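Local atomic coordinates of Poly(A) RNA polymerase GLD2 (Rattus norvegicus, PDB entry 6LBK), a protein that probably adds successive AMP units from ATP to the 3' ends of selected cytoplasmic mRNAs, and single nucleotides to certain microRNAs. Residues Q79-F88 / V138-Y149. The protein carries 1 engineered substitution. Numbering follows the deposited sequence.
Sequences QLQREIQLLF and VHKHFCTRLSGY
Tyr149 OH donates a hydrogen bond to Glu83 OE1, modelled very short at 2.4 Å; the carboxylate oxygen lies at the ring edge, near the ring plane, and the carboxylate and ring planes are 45° apart. One turn earlier on the same helix, Gln79 NE2 gives a second bond to this oxygen at 2.7 Å, arriving from above the carboxylate plane. OE1 thus faces two donors, though the exact length of the tyrosine bond is doubtful. The first torsion of Gln79 places its CG beside the tyrosine hydroxyl, and the bend at chi2 (67°) swings the amide over toward Glu83.

Helices 67-85 and 128-144 both pack on the mixed sheet of the nucleotidyltransferase palm domain, and the axes of helix pieces 79-85 and 138-144 make an angle of 107°. Apolar side chains, among them Leu80, Ile84 and Phe142, fill the part of the interface that faces the sheet. Leu80 divides its branches: CD1 reaches Phe142 CZ at 4.0 Å, while CD2 touches Leu146 CD1 and the tyrosine. Ile84 meets Val138 and Phe142 more loosely, and Phe88 CE2 lies 3.9 Å from Val138 CG2. Phe165 of strand 162-167 packs edge-to-face with Phe142.

His141 flanks this apolar row. Leu87 covers one face of the imidazole in a CH-pi contact, its CG 4.2 Å from the ring centroid, whereas Glu83 CG approaches the ring edge in plane, 3.7 Å from His141 NE2.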
ATOM      1  N   GLN A  79      12.394  18.473  -7.861  1.00 54.40           N
ATOM      2  CA  GLN A  79      12.197  19.930  -7.847  1.00 53.54           C
ATOM      3  C   GLN A  79      11.759  20.407  -6.474  1.00 53.73           C
ATOM      4  O   GLN A  79      12.205  21.448  -5.995  1.00 63.32           O
ATOM      5  CB  GLN A  79      11.172  20.375  -8.900  1.00 49.29           C
ATOM      6  CG  GLN A  79      10.754  21.841  -8.798  1.00 48.63           C
ATOM      7  CD  GLN A  79      11.899  22.829  -9.135  1.00 57.70           C
ATOM      8  OE1 GLN A  79      12.802  22.520  -9.911  1.00 61.03           O
ATOM      9  NE2 GLN A  79      11.836  24.022  -8.570  1.00 51.39           N
ATOM     10  N   LEU A  80      10.888  19.661  -5.823  1.00 66.80           N
ATOM     11  CA  LEU A  80      10.444  20.088  -4.512  1.00 60.10           C
ATOM     12  C   LEU A  80      11.552  19.947  -3.476  1.00 55.31           C
ATOM     13  O   LEU A  80      11.638  20.761  -2.561  1.00 60.68           O
ATOM     14  CB  LEU A  80       9.192  19.316  -4.113  1.00 53.57           C
ATOM     15  CG  LEU A  80       7.966  19.800  -4.888  1.00 62.96           C
ATOM     16  CD1 LEU A  80       6.706  19.173  -4.314  1.00 54.23           C
ATOM     17  CD2 LEU A  80       7.852  21.333  -4.877  1.00 55.49           C
ATOM     18  N   GLN A  81      12.385  18.909  -3.564  1.00 47.13           N
ATOM     19  CA  GLN A  81      13.492  18.819  -2.624  1.00 55.70           C
ATOM     20  C   GLN A  81      14.389  20.043  -2.740  1.00 59.71           C
ATOM     21  O   GLN A  81      14.708  20.703  -1.748  1.00 56.33           O
ATOM     22  CB  GLN A  81      14.318  17.578  -2.880  1.00 51.70           C
ATOM     23  CG  GLN A  81      15.452  17.519  -1.920  1.00 49.23           C
ATOM     24  CD  GLN A  81      16.240  16.291  -2.126  1.00 59.86           C
ATOM     25  OE1 GLN A  81      15.754  15.176  -1.872  1.00 64.90           O
ATOM     26  NE2 GLN A  81      17.470  16.455  -2.600  1.00 59.71           N
ATOM     27  N   ARG A  82      14.804  20.348  -3.963  1.00 60.17           N
ATOM     28  CA  ARG A  82      15.540  21.569  -4.225  1.00 64.70           C
ATOM     29  C   ARG A  82      14.820  22.763  -3.613  1.00 71.61           C
ATOM     30  O   ARG A  82      15.431  23.612  -2.949  1.00 85.00           O
ATOM     31  CB  ARG A  82      15.672  21.703  -5.735  1.00 65.08           C
ATOM     32  CG  ARG A  82      16.605  22.696  -6.247  1.00 54.43           C
ATOM     33  CD  ARG A  82      16.685  22.412  -7.696  1.00 53.90           C
ATOM     34  NE  ARG A  82      15.783  23.218  -8.513  1.00 64.43           N
ATOM     35  CZ  ARG A  82      16.148  24.356  -9.101  1.00 68.74           C
ATOM     36  NH1 ARG A  82      15.275  25.014  -9.853  1.00 75.46           N
ATOM     37  NH2 ARG A  82      17.380  24.834  -8.931  1.00 57.48           N
ATOM     38  N   GLU A  83      13.509  22.836  -3.821  1.00 60.09           N
ATOM     39  CA  GLU A  83      12.751  23.987  -3.357  1.00 52.88           C
ATOM     40  C   GLU A  83      12.706  24.041  -1.820  1.00 66.99           C
ATOM     41  O   GLU A  83      12.893  25.109  -1.223  1.00 78.95           O
ATOM     42  CB  GLU A  83      11.352  23.930  -3.989  1.00 48.16           C
ATOM     43  CG  GLU A  83      10.647  25.270  -4.144  1.00 68.89           C
ATOM     44  CD  GLU A  83      10.709  25.939  -5.549  1.00 70.45           C
ATOM     45  OE1 GLU A  83      10.479  25.298  -6.595  1.00 73.31           O
ATOM     46  OE2 GLU A  83      10.950  27.149  -5.591  1.00 71.97           O
ATOM     47  N   ILE A  84      12.494  22.895  -1.166  1.00 65.52           N
ATOM     48  CA  ILE A  84      12.393  22.801   0.292  1.00 63.12           C
ATOM     49  C   ILE A  84      13.732  23.096   0.936  1.00 63.13           C
ATOM     50  O   ILE A  84      13.793  23.610   2.059  1.00 61.15           O
ATOM     51  CB  ILE A  84      11.876  21.401   0.701  1.00 57.49           C
ATOM     52  CG1 ILE A  84      10.366  21.285   0.477  1.00 57.57           C
ATOM     53  CG2 ILE A  84      12.202  21.065   2.160  1.00 48.81           C
ATOM     54  CD1 ILE A  84       9.827  19.834   0.544  1.00 46.92           C
ATOM     55  N   GLN A  85      14.820  22.805   0.232  1.00 62.12           N
ATOM     56  CA  GLN A  85      16.143  22.991   0.792  1.00 56.11           C
ATOM     57  C   GLN A  85      16.476  24.447   1.013  1.00 75.42           C
ATOM     58  O   GLN A  85      17.395  24.748   1.787  1.00 94.29           O
ATOM     59  CB  GLN A  85      17.171  22.305  -0.099  1.00 50.45           C
ATOM     60  CG  GLN A  85      17.434  20.885   0.390  1.00 57.68           C
ATOM     61  CD  GLN A  85      18.206  20.020  -0.577  1.00 60.14           C
ATOM     62  OE1 GLN A  85      18.488  20.413  -1.711  1.00 57.08           O
ATOM     63  NE2 GLN A  85      18.568  18.821  -0.118  1.00 55.29           N
ATOM     64  N   LEU A  86      15.763  25.366   0.366  1.00 70.41           N
ATOM     65  CA  LEU A  86      15.905  26.760   0.758  1.00 69.04           C
ATOM     66  C   LEU A  86      15.504  26.957   2.209  1.00 73.58           C
ATOM     67  O   LEU A  86      16.090  27.791   2.907  1.00 81.15           O
ATOM     68  CB  LEU A  86      15.077  27.655  -0.152  1.00 64.00           C
ATOM     69  CG  LEU A  86      15.464  27.582  -1.627  1.00 65.56           C
ATOM     70  CD1 LEU A  86      14.647  28.605  -2.400  1.00 69.67           C
ATOM     71  CD2 LEU A  86      16.956  27.782  -1.836  1.00 62.01           C
ATOM     72  N   LEU A  87      14.512  26.197   2.677  1.00 67.45           N
ATOM     73  CA  LEU A  87      14.040  26.280   4.053  1.00 67.38           C
ATOM     74  C   LEU A  87      14.829  25.380   4.992  1.00 69.44           C
ATOM     75  O   LEU A  87      15.236  25.809   6.073  1.00 78.50           O
ATOM     76  CB  LEU A  87      12.553  25.922   4.125  1.00 72.82           C
ATOM     77  CG  LEU A  87      11.626  26.894   3.404  1.00 74.02           C
ATOM     78  CD1 LEU A  87      10.216  26.380   3.495  1.00 74.76           C
ATOM     79  CD2 LEU A  87      11.745  28.294   4.011  1.00 77.22           C
ATOM     80  N   PHE A  88      15.031  24.125   4.615  1.00 88.88           N
ATOM     81  CA  PHE A  88      15.744  23.172   5.461  1.00 83.36           C
ATOM     82  C   PHE A  88      16.853  22.562   4.622  1.00 83.17           C
ATOM     83  O   PHE A  88      16.658  21.531   3.962  1.00 81.36           O
ATOM     84  CB  PHE A  88      14.785  22.141   6.033  1.00 74.14           C
ATOM     85  CG  PHE A  88      13.582  22.759   6.650  1.00 69.24           C
ATOM     86  CD1 PHE A  88      13.646  23.306   7.912  1.00 72.72           C
ATOM     87  CD2 PHE A  88      12.389  22.818   5.961  1.00 70.52           C
ATOM     88  CE1 PHE A  88      12.537  23.898   8.487  1.00 78.74           C
ATOM     89  CE2 PHE A  88      11.274  23.404   6.528  1.00 76.76           C
ATOM     90  CZ  PHE A  88      11.348  23.948   7.796  1.00 79.71           C
ATOM     91  N   VAL A 138       6.656  24.246   5.488  1.00 74.40           N
ATOM     92  CA  VAL A 138       6.643  23.786   4.109  1.00 69.55           C
ATOM     93  C   VAL A 138       5.347  24.203   3.439  1.00 76.78           C
ATOM     94  O   VAL A 138       5.334  24.602   2.268  1.00 80.87           O
ATOM     95  CB  VAL A 138       6.835  22.262   4.050  1.00 64.41           C
ATOM     96  CG1 VAL A 138       6.638  21.776   2.630  1.00 66.25           C
ATOM     97  CG2 VAL A 138       8.203  21.861   4.593  1.00 58.81           C
ATOM     98  N   HIS A 139       4.235  24.128   4.177  1.00 77.85           N
ATOM     99  CA  HIS A 139       2.942  24.431   3.584  1.00 81.79           C
ATOM    100  C   HIS A 139       2.847  25.903   3.215  1.00 90.35           C
ATOM    101  O   HIS A 139       2.446  26.251   2.096  1.00 88.14           O
ATOM    102  CB  HIS A 139       1.827  24.028   4.548  1.00 81.79           C
ATOM    103  CG  HIS A 139       0.457  24.407   4.079  1.00 90.61           C
ATOM    104  ND1 HIS A 139      -0.362  25.262   4.788  1.00 97.57           N
ATOM    105  CD2 HIS A 139      -0.225  24.079   2.956  1.00 92.08           C
ATOM    106  CE1 HIS A 139      -1.497  25.426   4.132  1.00 98.86           C
ATOM    107  NE2 HIS A 139      -1.438  24.722   3.016  1.00 96.60           N
ATOM    108  N   LYS A 140       3.211  26.782   4.150  1.00 96.32           N
ATOM    109  CA  LYS A 140       3.246  28.212   3.859  1.00105.02           C
ATOM    110  C   LYS A 140       4.174  28.512   2.681  1.00 98.76           C
ATOM    111  O   LYS A 140       3.910  29.433   1.899  1.00103.22           O
ATOM    112  CB  LYS A 140       3.660  28.982   5.113  1.00117.15           C
ATOM    113  CG  LYS A 140       3.128  30.414   5.181  1.00123.43           C
ATOM    114  CD  LYS A 140       1.608  30.404   5.378  1.00126.64           C
ATOM    115  CE  LYS A 140       1.201  29.557   6.588  1.00125.45           C
ATOM    116  NZ  LYS A 140      -0.184  29.859   7.066  1.00130.00           N
ATOM    117  N   HIS A 141       5.264  27.752   2.544  1.00 94.19           N
ATOM    118  CA  HIS A 141       6.142  27.897   1.386  1.00 91.47           C
ATOM    119  C   HIS A 141       5.395  27.555   0.098  1.00 93.29           C
ATOM    120  O   HIS A 141       5.461  28.292  -0.891  1.00 99.51           O
ATOM    121  CB  HIS A 141       7.364  26.986   1.573  1.00 89.00           C
ATOM    122  CG  HIS A 141       8.475  27.203   0.586  1.00 97.57           C
ATOM    123  ND1 HIS A 141       9.357  28.262   0.665  1.00 99.50           N
ATOM    124  CD2 HIS A 141       8.867  26.468  -0.486  1.00 96.78           C
ATOM    125  CE1 HIS A 141      10.228  28.181  -0.328  1.00 97.85           C
ATOM    126  NE2 HIS A 141       9.954  27.102  -1.040  1.00 96.64           N
ATOM    127  N   PHE A 142       4.655  26.450   0.105  1.00 91.91           N
ATOM    128  CA  PHE A 142       3.902  26.055  -1.084  1.00 90.97           C
ATOM    129  C   PHE A 142       2.838  27.091  -1.435  1.00 89.92           C
ATOM    130  O   PHE A 142       2.578  27.362  -2.613  1.00 84.51           O
ATOM    131  CB  PHE A 142       3.255  24.685  -0.866  1.00 88.46           C
ATOM    132  CG  PHE A 142       4.228  23.526  -0.912  1.00 82.12           C
ATOM    133  CD1 PHE A 142       5.593  23.738  -0.880  1.00 79.64           C
ATOM    134  CD2 PHE A 142       3.762  22.219  -0.975  1.00 77.02           C
ATOM    135  CE1 PHE A 142       6.481  22.670  -0.924  1.00 77.99           C
ATOM    136  CE2 PHE A 142       4.638  21.156  -1.018  1.00 76.34           C
ATOM    137  CZ  PHE A 142       6.010  21.382  -0.993  1.00 76.30           C
ATOM    138  N   CYS A 143       2.217  27.686  -0.419  1.00101.18           N
ATOM    139  CA  CYS A 143       1.167  28.673  -0.668  1.00113.35           C
ATOM    140  C   CYS A 143       1.731  29.999  -1.172  1.00108.61           C
ATOM    141  O   CYS A 143       1.154  30.614  -2.076  1.00105.30           O
ATOM    142  CB  CYS A 143       0.343  28.910   0.597  1.00124.08           C
ATOM    143  SG  CYS A 143      -0.491  27.458   1.261  1.00129.60           S
ATOM    144  N   THR A 144       2.834  30.476  -0.590  1.00101.25           N
ATOM    145  CA  THR A 144       3.329  31.808  -0.937  1.00106.44           C
ATOM    146  C   THR A 144       4.266  31.787  -2.147  1.00101.58           C
ATOM    147  O   THR A 144       4.027  32.483  -3.141  1.00101.27           O
ATOM    148  CB  THR A 144       4.034  32.458   0.267  1.00107.97           C
ATOM    149  OG1 THR A 144       5.213  31.724   0.613  1.00 98.17           O
ATOM    150  CG2 THR A 144       3.112  32.501   1.473  1.00114.97           C
ATOM    151  N   ARG A 145       5.335  30.999  -2.080  1.00 94.29           N
ATOM    152  CA  ARG A 145       6.358  31.076  -3.111  1.00 93.60           C
ATOM    153  C   ARG A 145       6.076  30.127  -4.271  1.00 87.45           C
ATOM    154  O   ARG A 145       6.375  30.456  -5.421  1.00 92.09           O
ATOM    155  CB  ARG A 145       7.740  30.834  -2.486  1.00 91.87           C
ATOM    156  CG  ARG A 145       8.071  31.868  -1.393  1.00101.11           C
ATOM    157  CD  ARG A 145       8.308  33.284  -1.951  1.00120.82           C
ATOM    158  NE  ARG A 145       8.374  34.320  -0.903  1.00134.06           N
ATOM    159  CZ  ARG A 145       9.485  34.913  -0.462  1.00139.52           C
ATOM    160  NH1 ARG A 145      10.665  34.593  -0.981  1.00144.32           N
ATOM    161  NH2 ARG A 145       9.413  35.838   0.495  1.00137.69           N
ATOM    162  N   LEU A 146       5.490  28.967  -4.012  1.00 83.11           N
ATOM    163  CA  LEU A 146       5.408  27.925  -5.028  1.00 78.14           C
ATOM    164  C   LEU A 146       4.067  27.885  -5.739  1.00 78.96           C
ATOM    165  O   LEU A 146       3.825  26.965  -6.525  1.00 72.75           O
ATOM    166  CB  LEU A 146       5.669  26.565  -4.404  1.00 70.86           C
ATOM    167  CG  LEU A 146       6.914  26.472  -3.552  1.00 69.63           C
ATOM    168  CD1 LEU A 146       7.284  25.011  -3.419  1.00 61.36           C
ATOM    169  CD2 LEU A 146       8.043  27.329  -4.145  1.00 77.85           C
ATOM    170  N   SER A 147       3.210  28.878  -5.512  1.00 81.07           N
ATOM    171  CA  SER A 147       1.868  28.892  -6.082  1.00 85.78           C
ATOM    172  C   SER A 147       1.832  28.825  -7.607  1.00 99.34           C
ATOM    173  O   SER A 147       0.757  28.567  -8.164  1.00107.28           O
ATOM    174  CB  SER A 147       1.139  30.146  -5.609  1.00 86.14           C
ATOM    175  OG  SER A 147       1.710  31.310  -6.178  1.00 88.11           O
ATOM    176  N   GLY A 148       2.959  29.037  -8.296  1.00 99.36           N
ATOM    177  CA  GLY A 148       2.946  29.002  -9.753  1.00 98.66           C
ATOM    178  C   GLY A 148       2.709  27.622 -10.346  1.00 91.64           C
ATOM    179  O   GLY A 148       2.168  27.502 -11.452  1.00 90.66           O
ATOM    180  N   TYR A 149       3.098  26.566  -9.632  1.00 78.61           N
ATOM    181  CA  TYR A 149       2.946  25.225 -10.178  1.00 82.68           C
ATOM    182  C   TYR A 149       2.488  24.221  -9.129  1.00 81.17           C
ATOM    183  O   TYR A 149       2.554  23.009  -9.374  1.00 82.96           O
ATOM    184  CB  TYR A 149       4.262  24.763 -10.802  1.00 83.93           C
ATOM    185  CG  TYR A 149       5.385  24.607  -9.810  1.00 73.48           C
ATOM    186  CD1 TYR A 149       6.134  25.694  -9.396  1.00 69.42           C
ATOM    187  CD2 TYR A 149       5.700  23.355  -9.295  1.00 67.39           C
ATOM    188  CE1 TYR A 149       7.164  25.545  -8.494  1.00 66.52           C
ATOM    189  CE2 TYR A 149       6.728  23.194  -8.397  1.00 69.48           C
ATOM    190  CZ  TYR A 149       7.464  24.291  -8.007  1.00 70.79           C
ATOM    191  OH  TYR A 149       8.490  24.116  -7.114  1.00 74.35           O
TER